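Local coordinates for terminase subunit UL89 protein (Human herpesvirus 5, PDB 3N4P), which probably serves as the large subunit of the terminase motor that drives viral DNA into empty capsids, and is represented here by its nuclease domain, at residues T80-V85 against A118-S123; F92-L97 against I259-A264; Q194-F199 against Q230-V235; I222-E227 against D255-A260. All coordinates share one frame; numbering follows the deposited sequence. Where two conformers were deposited one is given.

Overall arrangement
From the N terminus, the first contact segments lie on strand 80-88 and its hairpin partner 91-100. Helix 109-127 then packs on residues 80-85, closing the short loop of contact 1. Residues 194-199 and 222-227 follow before 230-235 returns to the former, closing contact 3. Helix 256-267 next closes contact 4 on residues 222-227 and finally contact 2 on residues 92-97 of strand 91-100. Contacts 1 and 2 therefore cross, as do contacts 3 and 4, while contact 3 nests within the long loop of contact 2. Contacts 2 and 4 share Ile-259 and Ala-260. Contact 1 ties a helix to one face of the central sheet; the other three gather helices and a loop on the opposite face.

Contact 1: residues T80-V85 against A118-S123; sequences TGVAAV and AHMIIS
Met-120 reaches down from its helix to Val-82 and Ala-84, and nearly all of the contact depends on its terminal methyl. The CE atom of Met-120 lies 3.5 Å from CB of Ala-84, tighter than ordinary van der Waals spacing, and 3.7 Å from CG1 of Val-82, placing the methyl between two successive residues on this face of the strand. Three torsions bring it there. CG is anti to the backbone N (chi1 166°), chi2 keeps the chain extended, and a bend at chi3 (80°) turns CE across the strand, over the Val-82 and Ala-84 side chains. The sulfur lies slightly farther off, with SD of Met-120 4.1 Å from CB of Ala-84, so the methyl makes the closer fit. Val-82 presents the branch that is anti to its own backbone N.

Elsewhere the fit is loose. Ile-121 comes no nearer than 5.6 Å to the strand segment with its side chain. On the outer surface of the helix, exposed His-119 stacks with Tyr-213, whose hydroxyl also hydrogen-bonds to OG of Ser-123. The segment axes approach to 9.6 Å and run nearly parallel, at 17°. Only 135 Å² is buried in total, which fits contact through one long side chain.

The sheet continues around this site: Val-82 and Ala-84 also touch strand 62-67, and Glu-98 of strand 91-100 flanks both Val-82 and Met-120. Ala-83 faces helix 256-267 instead, so strand 80-88 is sandwiched between helices, consistent with the RNase H-like fold of terminase nucleases.

Contact 2: residues F92-L97 against I259-A264; sequences FLIYGL and IAVIMA
Val-261 contributes 57 Å² of the 106 Å² buried here, and its two methyls divide the work between Leu-97 and Ile-94, which give 24 Å² each. The closer approach is CG2 of Val-261 to CD2 of Leu-97, at 3.4 Å, shorter than normal carbon packing. The other methyl, CG1 of Val-261, meets CD1 of Ile-94 at a relaxed 4.2 Å, and there the two side chains lie roughly perpendicular. The valine torsion accounts for this division: with CG1 anti to the backbone N (chi1 167°), the two branches spread over the strand surface toward different partners. Neither strand residue aims its first side-chain bond straight at the helix; it is the ends, CD1 of Ile-94 and CD2 of Leu-97, that come nearer.

Ile-94 and Leu-97 are three residues apart, a spacing that would put them on opposite faces of a regular strand. A classic beta bulge reconciles them: Tyr-95 and Gly-96 both face Ala-84, whose O and N probably hydrogen-bond to N of Tyr-95 and O of Gly-96 respectively.

Strand 91-100 is flanked in the sheet by 80-88, antiparallel, and 204-211, parallel. Leu-210 of the latter touches both Ile-94 and Leu-97, while Ala-83 of the former reaches Val-261. Ile-262 turns to Phe-195 of helix 187-200, so helices 256-267 and 187-200 pack against each other on the same face of the sheet, Phe-195 also reaching Ile-204 of strand 204-211.

Contact 3: residues Q194-F199 against Q230-V235; sequences QFISRF and QNLHRV
Phe-195, one of two helix residues that touch Leu-232, accepts at its backbone O a 2.7 Å hydrogen bond from N of Phe-199, the shortest polar bond within either segment. This helical bond also goes with a side-chain arrangement: CB of Phe-199 lies 4.1 Å above one face of the Phe-195 ring, displaced toward its rim. No hydrogen bond crosses to residues 230-235, and the contact between the segments is apolar.

Leu-232 supplies its centre. Its CD1 methyl approaches CG1 of Ile-196 to 3.7 Å and CD1 of Ile-196 to 4.1 Å, so it lies against the outer half of the isoleucine, the two side chains running past one another in opposing senses. Ile-196 sends CG1 outward by placing it anti to its carbonyl carbon (chi1 -75°). The same leucine methyl comes within 4.2 Å of CD2 of Phe-195, meeting the ring obliquely. Leu-232 itself departs from a staggered conformation, with chi1 at -124°. Ile-196 and Leu-232 account for most of the 149 Å² buried.

At the exposed margin the chemistry changes, for Arg-234 forms a salt bridge from NH2 to OE2 of Glu-193, giving the loop a second, polar link to helix 187-200. That helix lies in the region, 185-205, required for interaction with UL56 and for DNA packaging. Inward, Phe-195 packs on Ile-258, Val-261 and Ile-262, so the loop following helix 221-229 and helix 256-267 meet adjoining surfaces of helix 187-200, with Ile-204 of strand 204-211 beneath Phe-195.

Contact 4: residues I222-E227 against D255-A260; sequences IEYLLE and DDLIIA
Leu-257 pushes its CD1 methyl into the angle between Tyr-224 and Leu-225, a knob that meets both. The methyl stands at the edge of the tyrosine ring, in its plane, with CD1 of Leu-257 3.9 Å from CD1 of Tyr-224. On the leucine side, CD1 of Leu-257 is 3.7 Å from CD1 of Leu-225. Leu-225 returns the shape: its CD1 fits between Leu-257 and Ile-258, reaching CD1 of Ile-258 at 4.0 Å, and its side chain lies about square to both. With chi1 at 175°, CG of Leu-225 is anti to the backbone N, which carries this methyl toward the other helix. The helix segments cross almost perpendicularly (-95°), and just two residues from each touch. Together the segments bury 194 Å².

Two polar groups of the contact residues have partners beyond the patch. Tyr-224 OH hydrogen-bonds to ND1 of His-99, while OE1 of Gln-228, on helix 221-229, accepts a hydrogen bond from N of Ile-258 near the start of helix 256-267.

With no hydrogen bond between the segments themselves, their fit rests on apolar shape alone. The patch lies directly beside the helix start that carries Asp-256, a predicted nuclease active-site residue, and could therefore influence how that residue is placed.

Contact 1: residues T80-V85 against A118-S123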
# COMPACT_ATOMS: atom_id res chain seq x y z
N THR B 80 1.78 26.73 -5.86
CA THR B 80 0.37 26.45 -6.09
C THR B 80 0.11 24.96 -5.85
O THR B 80 0.67 24.17 -6.54
CB THR B 80 0.05 26.80 -7.61
OG1 THR B 80 0.19 28.23 -7.87
CG2 THR B 80 -1.34 26.29 -8.06
N GLY B 81 -0.75 24.60 -4.90
CA GLY B 81 -1.11 23.19 -4.60
C GLY B 81 -2.23 22.69 -5.51
O GLY B 81 -3.16 23.39 -5.74
N VAL B 82 -2.06 21.50 -6.09
CA VAL B 82 -3.05 20.76 -6.89
C VAL B 82 -3.14 19.32 -6.30
O VAL B 82 -2.13 18.71 -5.97
CB VAL B 82 -2.64 20.64 -8.39
CG1 VAL B 82 -3.84 20.28 -9.28
CG2 VAL B 82 -1.99 21.92 -8.89
N ALA B 83 -4.36 18.81 -6.15
CA ALA B 83 -4.61 17.45 -5.73
C ALA B 83 -5.77 16.88 -6.51
O ALA B 83 -6.77 17.55 -6.83
CB ALA B 83 -4.91 17.38 -4.21
N ALA B 84 -5.65 15.57 -6.73
CA ALA B 84 -6.61 14.82 -7.50
C ALA B 84 -6.88 13.53 -6.75
O ALA B 84 -5.95 12.71 -6.58
CB ALA B 84 -6.03 14.52 -8.90
N VAL B 85 -8.16 13.38 -6.33
CA VAL B 85 -8.69 12.27 -5.52
C VAL B 85 -9.99 11.63 -6.06
O VAL B 85 -10.74 12.25 -6.82
CB VAL B 85 -8.90 12.68 -4.05
CG1 VAL B 85 -7.71 13.53 -3.53
CG2 VAL B 85 -10.11 13.47 -3.95
N ALA B 118 -3.50 20.57 -15.78
CA ALA B 118 -4.04 19.79 -16.84
C ALA B 118 -3.19 18.59 -17.17
O ALA B 118 -3.72 17.54 -17.46
CB ALA B 118 -4.19 20.69 -18.15
N HIS B 119 -1.87 18.78 -17.27
CA HIS B 119 -0.96 17.69 -17.51
C HIS B 119 -1.10 16.60 -16.42
O HIS B 119 -1.14 15.38 -16.71
CB HIS B 119 0.44 18.29 -17.49
CG HIS B 119 1.51 17.37 -17.97
ND1 HIS B 119 1.25 16.27 -18.76
CD2 HIS B 119 2.84 17.39 -17.76
CE1 HIS B 119 2.39 15.65 -19.03
NE2 HIS B 119 3.37 16.31 -18.44
N MET B 120 -1.24 16.99 -15.17
CA MET B 120 -1.43 15.94 -14.15
C MET B 120 -2.74 15.16 -14.39
O MET B 120 -2.76 13.93 -14.30
CB MET B 120 -1.47 16.54 -12.77
CG MET B 120 -2.04 15.52 -11.67
SD MET B 120 -2.66 16.39 -10.23
CE MET B 120 -4.28 16.95 -10.71
N ILE B 121 -3.84 15.88 -14.61
CA ILE B 121 -5.17 15.30 -14.89
C ILE B 121 -5.22 14.30 -16.07
O ILE B 121 -5.80 13.22 -15.93
CB ILE B 121 -6.21 16.43 -15.14
CG1 ILE B 121 -6.55 17.12 -13.80
CG2 ILE B 121 -7.51 15.91 -15.86
CD1 ILE B 121 -7.01 18.65 -14.13
N ILE B 122 -4.62 14.68 -17.20
CA ILE B 122 -4.50 13.83 -18.37
C ILE B 122 -3.71 12.55 -18.04
O ILE B 122 -4.14 11.46 -18.43
CB ILE B 122 -3.90 14.62 -19.54
CG1 ILE B 122 -4.84 15.78 -19.94
CG2 ILE B 122 -3.52 13.74 -20.83
CD1 ILE B 122 -3.94 16.96 -20.61
N SER B 123 -2.59 12.64 -17.31
CA SER B 123 -1.89 11.40 -16.96
C SER B 123 -2.75 10.52 -16.06
O SER B 123 -2.72 9.31 -16.21
CB SER B 123 -0.57 11.67 -16.26
OG SER B 123 0.24 12.44 -17.15

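Contact 2: residues F92-L97 against I259-A264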
# COMPACT_ATOMS: atom_id res chain seq x y z
N PHE B 92 -10.74 7.16 0.27
CA PHE B 92 -10.40 8.18 -0.72
C PHE B 92 -8.97 8.07 -1.06
O PHE B 92 -8.10 8.03 -0.17
CB PHE B 92 -10.74 9.53 -0.13
CG PHE B 92 -12.14 9.54 0.45
CD1 PHE B 92 -13.25 9.75 -0.37
CD2 PHE B 92 -12.34 9.26 1.80
CE1 PHE B 92 -14.58 9.72 0.14
CE2 PHE B 92 -13.68 9.21 2.34
CZ PHE B 92 -14.80 9.46 1.48
N LEU B 93 -8.75 8.01 -2.36
CA LEU B 93 -7.48 7.68 -2.94
C LEU B 93 -6.83 8.90 -3.60
O LEU B 93 -7.49 9.61 -4.32
CB LEU B 93 -7.80 6.67 -4.01
CG LEU B 93 -6.95 5.44 -4.07
CD1 LEU B 93 -7.90 4.41 -3.56
CD2 LEU B 93 -6.68 5.15 -5.47
N ILE B 94 -5.54 9.16 -3.34
CA ILE B 94 -4.92 10.38 -3.91
C ILE B 94 -4.25 9.92 -5.18
O ILE B 94 -3.34 9.06 -5.13
CB ILE B 94 -3.88 11.00 -2.97
CG1 ILE B 94 -4.56 11.49 -1.71
CG2 ILE B 94 -3.09 12.21 -3.62
CD1 ILE B 94 -3.54 11.59 -0.67
N TYR B 95 -4.75 10.44 -6.32
CA TYR B 95 -4.22 10.07 -7.62
C TYR B 95 -3.08 10.97 -8.12
O TYR B 95 -2.28 10.56 -8.98
CB TYR B 95 -5.36 10.10 -8.67
CG TYR B 95 -6.40 8.94 -8.50
CD1 TYR B 95 -6.01 7.61 -8.61
CD2 TYR B 95 -7.74 9.20 -8.18
CE1 TYR B 95 -6.93 6.57 -8.48
CE2 TYR B 95 -8.70 8.18 -8.05
CZ TYR B 95 -8.28 6.87 -8.21
OH TYR B 95 -9.18 5.85 -8.08
N GLY B 96 -3.06 12.21 -7.66
CA GLY B 96 -2.15 13.20 -8.20
C GLY B 96 -1.90 14.32 -7.23
O GLY B 96 -2.78 14.64 -6.39
N LEU B 97 -0.66 14.83 -7.27
CA LEU B 97 -0.23 15.98 -6.45
C LEU B 97 0.68 16.84 -7.29
O LEU B 97 1.50 16.33 -8.06
CB LEU B 97 0.51 15.58 -5.16
CG LEU B 97 -0.20 14.70 -4.13
CD1 LEU B 97 0.79 13.98 -3.15
CD2 LEU B 97 -1.34 15.44 -3.32
N ILE B 259 -3.55 21.46 2.19
CA ILE B 259 -4.89 22.06 2.07
C ILE B 259 -5.54 21.59 0.78
O ILE B 259 -6.76 21.32 0.75
CB ILE B 259 -4.81 23.59 1.95
CG1 ILE B 259 -4.29 24.26 3.24
CG2 ILE B 259 -6.24 24.23 1.65
CD1 ILE B 259 -4.05 25.78 2.93
N ALA B 260 -4.75 21.53 -0.32
CA ALA B 260 -5.37 21.07 -1.55
C ALA B 260 -5.93 19.66 -1.42
O ALA B 260 -6.99 19.37 -1.96
CB ALA B 260 -4.45 21.19 -2.69
N VAL B 261 -5.23 18.78 -0.73
CA VAL B 261 -5.76 17.45 -0.52
C VAL B 261 -6.98 17.53 0.43
O VAL B 261 -8.00 16.93 0.20
CB VAL B 261 -4.63 16.57 0.12
CG1 VAL B 261 -5.16 15.21 0.69
CG2 VAL B 261 -3.48 16.42 -0.90
N ILE B 262 -6.87 18.27 1.51
CA ILE B 262 -7.99 18.41 2.43
C ILE B 262 -9.28 18.85 1.66
O ILE B 262 -10.34 18.31 1.89
CB ILE B 262 -7.59 19.37 3.57
CG1 ILE B 262 -6.53 18.69 4.44
CG2 ILE B 262 -8.80 19.75 4.46
CD1 ILE B 262 -5.95 19.53 5.51
N MET B 263 -9.15 19.74 0.69
CA MET B 263 -10.31 20.31 0.04
C MET B 263 -10.82 19.41 -1.07
O MET B 263 -12.02 19.23 -1.21
CB MET B 263 -10.00 21.71 -0.49
CG MET B 263 -9.67 22.70 0.56
SD MET B 263 -10.98 22.88 1.87
CE MET B 263 -9.92 23.82 2.98
N ALA B 264 -9.94 18.82 -1.85
CA ALA B 264 -10.44 17.86 -2.83
C ALA B 264 -11.23 16.77 -2.10
O ALA B 264 -12.31 16.39 -2.56
CB ALA B 264 -9.31 17.27 -3.69

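Contact 3: residues Q194-F199 against Q230-V235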
# COMPACT_ATOMS: atom_id res chain seq x y z
N GLN B 194 -12.61 17.38 9.45
CA GLN B 194 -12.96 16.12 8.78
C GLN B 194 -11.73 15.30 8.24
O GLN B 194 -11.68 14.07 8.36
CB GLN B 194 -13.95 16.36 7.60
CG GLN B 194 -14.26 15.03 6.87
CD GLN B 194 -14.88 15.15 5.50
OE1 GLN B 194 -14.19 15.35 4.47
NE2 GLN B 194 -16.19 14.96 5.47
N PHE B 195 -10.77 15.98 7.62
CA PHE B 195 -9.53 15.29 7.20
C PHE B 195 -8.80 14.58 8.37
O PHE B 195 -8.51 13.37 8.34
CB PHE B 195 -8.58 16.28 6.58
CG PHE B 195 -7.36 15.63 6.07
CD1 PHE B 195 -7.40 14.95 4.86
CD2 PHE B 195 -6.20 15.64 6.81
CE1 PHE B 195 -6.26 14.32 4.39
CE2 PHE B 195 -5.04 15.01 6.29
CZ PHE B 195 -5.11 14.36 5.10
N ILE B 196 -8.54 15.35 9.42
CA ILE B 196 -7.76 14.85 10.50
C ILE B 196 -8.43 13.56 10.96
O ILE B 196 -7.76 12.55 11.21
CB ILE B 196 -7.62 15.91 11.60
CG1 ILE B 196 -6.62 16.98 11.16
CG2 ILE B 196 -7.26 15.30 13.02
CD1 ILE B 196 -6.72 18.26 12.01
N SER B 197 -9.76 13.58 11.06
CA SER B 197 -10.46 12.43 11.60
C SER B 197 -10.41 11.26 10.63
O SER B 197 -10.16 10.13 11.06
CB SER B 197 -11.91 12.79 11.99
OG SER B 197 -12.66 11.61 12.13
N ARG B 198 -10.66 11.51 9.34
CA ARG B 198 -10.50 10.46 8.31
C ARG B 198 -9.13 9.84 8.19
O ARG B 198 -9.01 8.63 7.99
CB ARG B 198 -10.95 10.94 6.89
CG ARG B 198 -12.48 10.96 6.81
CD ARG B 198 -12.97 11.68 5.55
NE ARG B 198 -14.37 11.33 5.26
CZ ARG B 198 -15.02 11.72 4.15
NH1 ARG B 198 -14.41 12.45 3.25
NH2 ARG B 198 -16.28 11.36 3.92
N PHE B 199 -8.09 10.68 8.23
CA PHE B 199 -6.71 10.23 8.13
C PHE B 199 -6.41 9.31 9.31
O PHE B 199 -6.00 8.17 9.12
CB PHE B 199 -5.78 11.44 8.17
CG PHE B 199 -4.42 11.14 7.77
CD1 PHE B 199 -4.05 11.18 6.42
CD2 PHE B 199 -3.47 10.82 8.71
CE1 PHE B 199 -2.76 10.88 6.05
CE2 PHE B 199 -2.15 10.50 8.32
CZ PHE B 199 -1.81 10.53 7.00
N GLN B 230 2.39 16.79 9.13
CA GLN B 230 2.93 17.02 10.47
C GLN B 230 2.75 18.47 10.90
O GLN B 230 2.75 18.76 12.07
CB GLN B 230 4.42 16.69 10.47
CG GLN B 230 4.91 16.27 11.80
CD GLN B 230 5.63 14.93 11.76
OE1 GLN B 230 6.53 14.69 10.93
NE2 GLN B 230 5.22 14.04 12.65
N ASN B 231 2.65 19.38 9.93
CA ASN B 231 2.58 20.81 10.25
C ASN B 231 1.16 21.31 10.46
O ASN B 231 0.95 22.51 10.67
CB ASN B 231 3.26 21.64 9.15
CG ASN B 231 4.78 21.55 9.22
OD1 ASN B 231 5.35 21.61 10.32
ND2 ASN B 231 5.43 21.37 8.07
N LEU B 232 0.20 20.39 10.41
CA LEU B 232 -1.21 20.71 10.46
C LEU B 232 -1.72 21.10 11.87
O LEU B 232 -1.46 20.37 12.83
CB LEU B 232 -1.96 19.47 10.01
CG LEU B 232 -2.93 19.59 8.84
CD1 LEU B 232 -4.03 18.52 8.98
CD2 LEU B 232 -3.49 21.02 8.71
N HIS B 233 -2.43 22.22 11.97
CA HIS B 233 -3.12 22.63 13.22
C HIS B 233 -4.59 22.83 12.92
O HIS B 233 -5.01 22.65 11.78
CB HIS B 233 -2.52 23.92 13.80
CG HIS B 233 -2.34 25.02 12.79
ND1 HIS B 233 -3.08 26.18 12.81
CD2 HIS B 233 -1.50 25.13 11.73
CE1 HIS B 233 -2.70 26.96 11.81
NE2 HIS B 233 -1.75 26.34 11.14
N ARG B 234 -5.39 23.19 13.93
CA ARG B 234 -6.85 23.33 13.75
C ARG B 234 -7.49 24.61 13.19
O ARG B 234 -8.46 24.52 12.40
CB ARG B 234 -7.56 22.89 15.01
CG ARG B 234 -7.88 21.42 15.04
CD ARG B 234 -8.01 21.00 16.46
NE ARG B 234 -9.33 20.46 16.77
CZ ARG B 234 -9.54 19.27 17.33
NH1 ARG B 234 -8.50 18.50 17.65
NH2 ARG B 234 -10.78 18.87 17.60
N VAL B 235 -7.00 25.79 13.58
CA VAL B 235 -7.58 27.10 13.15
C VAL B 235 -8.62 27.62 14.14
O VAL B 235 -8.47 27.49 15.36
CB VAL B 235 -8.18 27.11 11.68
CG1 VAL B 235 -8.62 28.51 11.27
CG2 VAL B 235 -7.18 26.61 10.64

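Contact 4: residues I222-E227 against D255-A260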
# COMPACT_ATOMS: atom_id res chain seq x y z
N ILE B 222 4.50 11.42 -1.55
CA ILE B 222 3.90 11.09 -0.29
C ILE B 222 4.77 11.44 0.93
O ILE B 222 4.25 11.89 1.98
CB ILE B 222 3.44 9.62 -0.27
CG1 ILE B 222 2.31 9.37 -1.34
CG2 ILE B 222 3.07 9.25 1.15
CD1 ILE B 222 1.19 10.41 -1.25
N GLU B 223 6.08 11.27 0.84
CA GLU B 223 7.00 11.73 1.95
C GLU B 223 7.00 13.26 2.10
O GLU B 223 6.92 13.80 3.21
CB GLU B 223 8.42 11.21 1.74
CG GLU B 223 9.52 11.80 2.67
CD GLU B 223 10.74 10.84 2.92
OE1 GLU B 223 11.44 10.42 1.94
OE2 GLU B 223 11.03 10.54 4.13
N TYR B 224 6.96 13.96 0.97
CA TYR B 224 6.79 15.39 0.93
C TYR B 224 5.45 15.84 1.56
O TYR B 224 5.42 16.80 2.33
CB TYR B 224 6.83 15.82 -0.53
CG TYR B 224 6.78 17.30 -0.73
CD1 TYR B 224 5.63 17.92 -1.21
CD2 TYR B 224 7.92 18.11 -0.46
CE1 TYR B 224 5.59 19.31 -1.41
CE2 TYR B 224 7.88 19.51 -0.65
CZ TYR B 224 6.73 20.09 -1.14
OH TYR B 224 6.70 21.45 -1.35
N LEU B 225 4.35 15.19 1.17
CA LEU B 225 3.04 15.45 1.68
C LEU B 225 2.98 15.11 3.21
O LEU B 225 2.41 15.86 3.99
CB LEU B 225 1.96 14.66 0.89
CG LEU B 225 0.53 14.78 1.43
CD1 LEU B 225 -0.01 16.15 1.12
CD2 LEU B 225 -0.44 13.75 0.83
N LEU B 226 3.61 14.02 3.65
CA LEU B 226 3.71 13.76 5.08
C LEU B 226 4.41 14.86 5.90
O LEU B 226 4.03 15.14 7.06
CB LEU B 226 4.47 12.49 5.32
CG LEU B 226 3.83 11.17 5.79
CD1 LEU B 226 2.49 11.32 6.63
CD2 LEU B 226 3.69 10.11 4.70
N GLU B 227 5.46 15.48 5.34
CA GLU B 227 6.10 16.60 6.02
C GLU B 227 5.10 17.72 6.34
O GLU B 227 5.11 18.30 7.43
CB GLU B 227 7.33 17.16 5.22
CG GLU B 227 8.64 16.47 5.58
CD GLU B 227 9.60 16.15 4.35
OE1 GLU B 227 10.36 15.13 4.42
OE2 GLU B 227 9.64 16.89 3.33
N ASP B 255 2.03 25.10 3.67
CA ASP B 255 0.89 24.21 3.87
C ASP B 255 0.02 24.06 2.62
O ASP B 255 -1.10 23.54 2.65
CB ASP B 255 0.06 24.65 5.11
CG ASP B 255 -0.86 25.84 4.82
OD1 ASP B 255 -0.39 26.91 4.35
OD2 ASP B 255 -2.08 25.70 5.10
N ASP B 256 0.57 24.45 1.48
CA ASP B 256 -0.23 24.55 0.29
C ASP B 256 -0.68 23.23 -0.31
O ASP B 256 -1.78 23.13 -0.78
CB ASP B 256 0.49 25.41 -0.78
CG ASP B 256 0.91 26.77 -0.22
OD1 ASP B 256 0.44 27.79 -0.76
OD2 ASP B 256 1.69 26.81 0.77
N LEU B 257 0.17 22.22 -0.36
CA LEU B 257 -0.27 20.95 -0.95
C LEU B 257 -1.31 20.25 -0.00
O LEU B 257 -2.27 19.63 -0.45
CB LEU B 257 0.93 20.01 -1.14
CG LEU B 257 1.02 18.91 -2.20
CD1 LEU B 257 1.75 17.63 -1.77
CD2 LEU B 257 -0.21 18.62 -3.08
N ILE B 258 -1.04 20.25 1.29
CA ILE B 258 -1.94 19.57 2.19
C ILE B 258 -3.39 20.14 2.16
O ILE B 258 -4.33 19.38 2.11
CB ILE B 258 -1.35 19.37 3.63
CG1 ILE B 258 -2.28 18.55 4.54
CG2 ILE B 258 -1.15 20.70 4.35
CD1 ILE B 258 -2.50 17.09 4.12
N ILE B 259 -3.55 21.46 2.19
CA ILE B 259 -4.89 22.06 2.07
C ILE B 259 -5.54 21.59 0.78
O ILE B 259 -6.76 21.32 0.75
CB ILE B 259 -4.81 23.59 1.95
CG1 ILE B 259 -4.29 24.26 3.24
CG2 ILE B 259 -6.24 24.23 1.65
CD1 ILE B 259 -4.05 25.78 2.93
N ALA B 260 -4.75 21.53 -0.32
CA ALA B 260 -5.37 21.07 -1.55
C ALA B 260 -5.93 19.66 -1.42
O ALA B 260 -6.99 19.37 -1.96
CB ALA B 260 -4.45 21.19 -2.69